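PDB 7BVW: AT5G66160 protein from Arabidopsis thaliana, which probably acts as a sorting receptor carrying proteins to the protein storage vacuole, and through this zinc-binding RING-H2 domain functions as an E3 ligase. Local coordinates for residues His51-Asn56 with Ser68-Lys73. Residues are numbered along the deposited sequence; the frame is centred on the assembly and turned at random.
Sequences HAFHLN and SCPVCK. With ZN (zinc ion), chain D; ZN (zinc ion), chain C.
H51 meets C69 and C72 through a shared zinc ion, and the pairing illustrates how a metal can join two chain segments while side-chain packing adds to the link. With CG anti to the carbonyl carbon (chi1 -64°), the imidazole presents ND1 to the zinc at 2.0 Å, while C69 SG and C72 SG each bind it at 2.3 Å; C49 supplies the fourth ligand. V71 CG1 lies over one face of the H51 ring, a CH-pi contact 4.1 Å from the centroid, whereas C72 SG sits at the ring edge. C69 SG also accepts two backbone N-H bonds from its own loop, from V71 N at 3.3 Å and from C72 N, longer at 3.6 Å but nearly straight (173°), bonds that probably spread some of the thiolate charge into the turn.

F53, on strand 52-54, points its ring tip at the same loop. Its CE2 touches V71 CG2 at 3.6 Å, CZ meets P70 CG tip to tip at 3.8 Å, and C69 SG lies at the ring edge. V71 thus spans both rings, CG1 over H51 and CG2 against F53. I58 of helix 55-65 touches both F53 and P70.

H54, the N-cap of that helix, binds a second zinc ion through ND1 with C31, C34 and C57, while its NE2 is hydrogen-bonded to E42 OE1. Ligand pairs that alternate along the chain, C31/C34 and H54/C57 on one zinc, C49/H51 and C69/C72 on the next, form the cross-brace of the RING-H2 finger.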
ATOM      1  N   HIS A  51      -1.875  -6.756   2.486  1.00 22.29           N
ATOM      2  CA  HIS A  51      -0.471  -6.397   2.325  1.00 19.68           C
ATOM      3  C   HIS A  51      -0.299  -4.899   2.530  1.00 19.48           C
ATOM      4  O   HIS A  51      -1.089  -4.098   2.020  1.00 18.45           O
ATOM      5  CB  HIS A  51       0.053  -6.793   0.943  1.00 19.75           C
ATOM      6  CG  HIS A  51       0.056  -8.269   0.699  1.00 19.58           C
ATOM      7  ND1 HIS A  51      -0.726  -8.864  -0.267  1.00 19.65           N
ATOM      8  CD2 HIS A  51       0.741  -9.272   1.296  1.00 20.16           C
ATOM      9  CE1 HIS A  51      -0.519 -10.168  -0.258  1.00 22.53           C
ATOM     10  NE2 HIS A  51       0.368 -10.442   0.682  1.00 22.59           N
ATOM     11  N   ALA A  52       0.738  -4.526   3.276  1.00 18.67           N
ATOM     12  CA  ALA A  52       1.008  -3.134   3.594  1.00 18.12           C
ATOM     13  C   ALA A  52       2.300  -2.674   2.931  1.00 15.77           C
ATOM     14  O   ALA A  52       3.200  -3.468   2.647  1.00 16.62           O
ATOM     15  CB  ALA A  52       1.090  -2.922   5.108  1.00 16.05           C
ATOM     16  N   PHE A  53       2.372  -1.369   2.681  1.00 17.01           N
ATOM     17  CA  PHE A  53       3.525  -0.778   2.020  1.00 14.80           C
ATOM     18  C   PHE A  53       3.773   0.606   2.596  1.00 16.59           C
ATOM     19  O   PHE A  53       2.934   1.161   3.309  1.00 14.98           O
ATOM     20  CB  PHE A  53       3.320  -0.663   0.503  1.00 13.48           C
ATOM     21  CG  PHE A  53       2.872  -1.936  -0.156  1.00 15.12           C
ATOM     22  CD1 PHE A  53       1.527  -2.264  -0.223  1.00 15.28           C
ATOM     23  CD2 PHE A  53       3.793  -2.794  -0.731  1.00 14.72           C
ATOM     24  CE1 PHE A  53       1.114  -3.433  -0.834  1.00 16.61           C
ATOM     25  CE2 PHE A  53       3.383  -3.962  -1.343  1.00 16.15           C
ATOM     26  CZ  PHE A  53       2.041  -4.282  -1.396  1.00 15.61           C
ATOM     27  N   HIS A  54       4.939   1.161   2.274  1.00 14.02           N
ATOM     28  CA  HIS A  54       5.139   2.596   2.409  1.00 15.04           C
ATOM     29  C   HIS A  54       4.018   3.326   1.680  1.00 13.62           C
ATOM     30  O   HIS A  54       3.665   2.970   0.552  1.00 12.65           O
ATOM     31  CB  HIS A  54       6.501   3.004   1.831  1.00 14.95           C
ATOM     32  CG  HIS A  54       7.657   2.748   2.748  1.00 14.52           C
ATOM     33  ND1 HIS A  54       8.862   2.249   2.303  1.00 15.03           N
ATOM     34  CD2 HIS A  54       7.799   2.944   4.080  1.00 14.39           C
ATOM     35  CE1 HIS A  54       9.693   2.137   3.324  1.00 16.59           C
ATOM     36  NE2 HIS A  54       9.071   2.552   4.415  1.00 15.65           N
ATOM     37  N   LEU A  55       3.444   4.334   2.341  1.00 13.39           N
ATOM     38  CA  LEU A  55       2.341   5.080   1.743  1.00 13.56           C
ATOM     39  C   LEU A  55       2.744   5.676   0.398  1.00 15.59           C
ATOM     40  O   LEU A  55       2.015   5.551  -0.593  1.00 16.12           O
ATOM     41  CB  LEU A  55       1.866   6.171   2.704  1.00 14.81           C
ATOM     42  CG  LEU A  55       0.703   7.059   2.249  1.00 15.05           C
ATOM     43  CD1 LEU A  55      -0.199   7.357   3.432  1.00 14.94           C
ATOM     44  CD2 LEU A  55       1.194   8.364   1.619  1.00 15.33           C
ATOM     45  N   ASN A  56       3.916   6.314   0.340  1.00 15.52           N
ATOM     46  CA  ASN A  56       4.370   6.920  -0.909  1.00 17.39           C
ATOM     47  C   ASN A  56       4.643   5.868  -1.977  1.00 16.50           C
ATOM     48  O   ASN A  56       4.445   6.121  -3.171  1.00 14.10           O
ATOM     49  CB  ASN A  56       5.622   7.760  -0.661  1.00 21.51           C
ATOM     50  CG  ASN A  56       5.302   9.118  -0.083  1.00 29.30           C
ATOM     51  OD1 ASN A  56       4.199   9.633  -0.255  1.00 32.38           O
ATOM     52  ND2 ASN A  56       6.274   9.715   0.596  1.00 31.62           N
ATOM     53  N   SER A  68      -3.418  -3.197  -9.240  1.00 23.60           N
ATOM     54  CA  SER A  68      -3.490  -4.375  -8.392  1.00 23.49           C
ATOM     55  C   SER A  68      -2.368  -4.314  -7.367  1.00 25.25           C
ATOM     56  O   SER A  68      -1.450  -3.496  -7.466  1.00 26.54           O
ATOM     57  CB  SER A  68      -3.401  -5.660  -9.221  1.00 24.90           C
ATOM     58  OG  SER A  68      -2.106  -5.821  -9.774  1.00 26.93           O
ATOM     59  N   CYS A  69      -2.450  -5.198  -6.381  1.00 15.76           N
ATOM     60  CA  CYS A  69      -1.392  -5.295  -5.384  1.00 14.83           C
ATOM     61  C   CYS A  69      -0.111  -5.805  -6.040  1.00 14.54           C
ATOM     62  O   CYS A  69      -0.134  -6.834  -6.718  1.00 17.49           O
ATOM     63  CB  CYS A  69      -1.817  -6.234  -4.257  1.00 15.11           C
ATOM     64  SG  CYS A  69      -0.486  -6.639  -3.104  1.00 15.84           S
ATOM     65  N   PRO A  70       1.026  -5.111  -5.864  1.00 15.71           N
ATOM     66  CA  PRO A  70       2.273  -5.571  -6.497  1.00 19.37           C
ATOM     67  C   PRO A  70       2.856  -6.842  -5.891  1.00 25.43           C
ATOM     68  O   PRO A  70       3.871  -7.336  -6.399  1.00 25.88           O
ATOM     69  CB  PRO A  70       3.220  -4.379  -6.290  1.00 20.78           C
ATOM     70  CG  PRO A  70       2.677  -3.671  -5.096  1.00 16.53           C
ATOM     71  CD  PRO A  70       1.190  -3.833  -5.159  1.00 16.82           C
ATOM     72  N   VAL A  71       2.255  -7.399  -4.838  1.00 26.01           N
ATOM     73  CA  VAL A  71       2.767  -8.619  -4.221  1.00 24.03           C
ATOM     74  C   VAL A  71       1.941  -9.816  -4.671  1.00 21.64           C
ATOM     75  O   VAL A  71       2.484 -10.793  -5.198  1.00 21.36           O
ATOM     76  CB  VAL A  71       2.776  -8.505  -2.687  1.00 24.49           C
ATOM     77  CG1 VAL A  71       3.191  -9.832  -2.065  1.00 24.44           C
ATOM     78  CG2 VAL A  71       3.706  -7.384  -2.248  1.00 21.08           C
ATOM     79  N   CYS A  72       0.625  -9.753  -4.467  1.00 20.07           N
ATOM     80  CA  CYS A  72      -0.257 -10.874  -4.764  1.00 18.73           C
ATOM     81  C   CYS A  72      -1.146 -10.635  -5.979  1.00 19.17           C
ATOM     82  O   CYS A  72      -1.933 -11.522  -6.332  1.00 19.13           O
ATOM     83  CB  CYS A  72      -1.128 -11.199  -3.545  1.00 21.04           C
ATOM     84  SG  CYS A  72      -2.442 -10.006  -3.214  1.00 20.19           S
ATOM     85  N   LYS A  73      -1.046  -9.467  -6.617  1.00 17.13           N
ATOM     86  CA  LYS A  73      -1.766  -9.139  -7.849  1.00 18.53           C
ATOM     87  C   LYS A  73      -3.282  -9.139  -7.669  1.00 19.75           C
ATOM     88  O   LYS A  73      -4.025  -9.296  -8.643  1.00 21.41           O
ATOM     89  CB  LYS A  73      -1.363 -10.076  -8.996  1.00 18.70           C
ATOM     90  CG  LYS A  73       0.062  -9.847  -9.493  1.00 19.66           C
TER
HETATM   91 ZN    ZN D 402      -1.720  -8.216  -1.906  1.00 20.98          ZN
HETATM   92 ZN    ZN C 401       8.634   1.450   0.180  1.00 18.25          ZN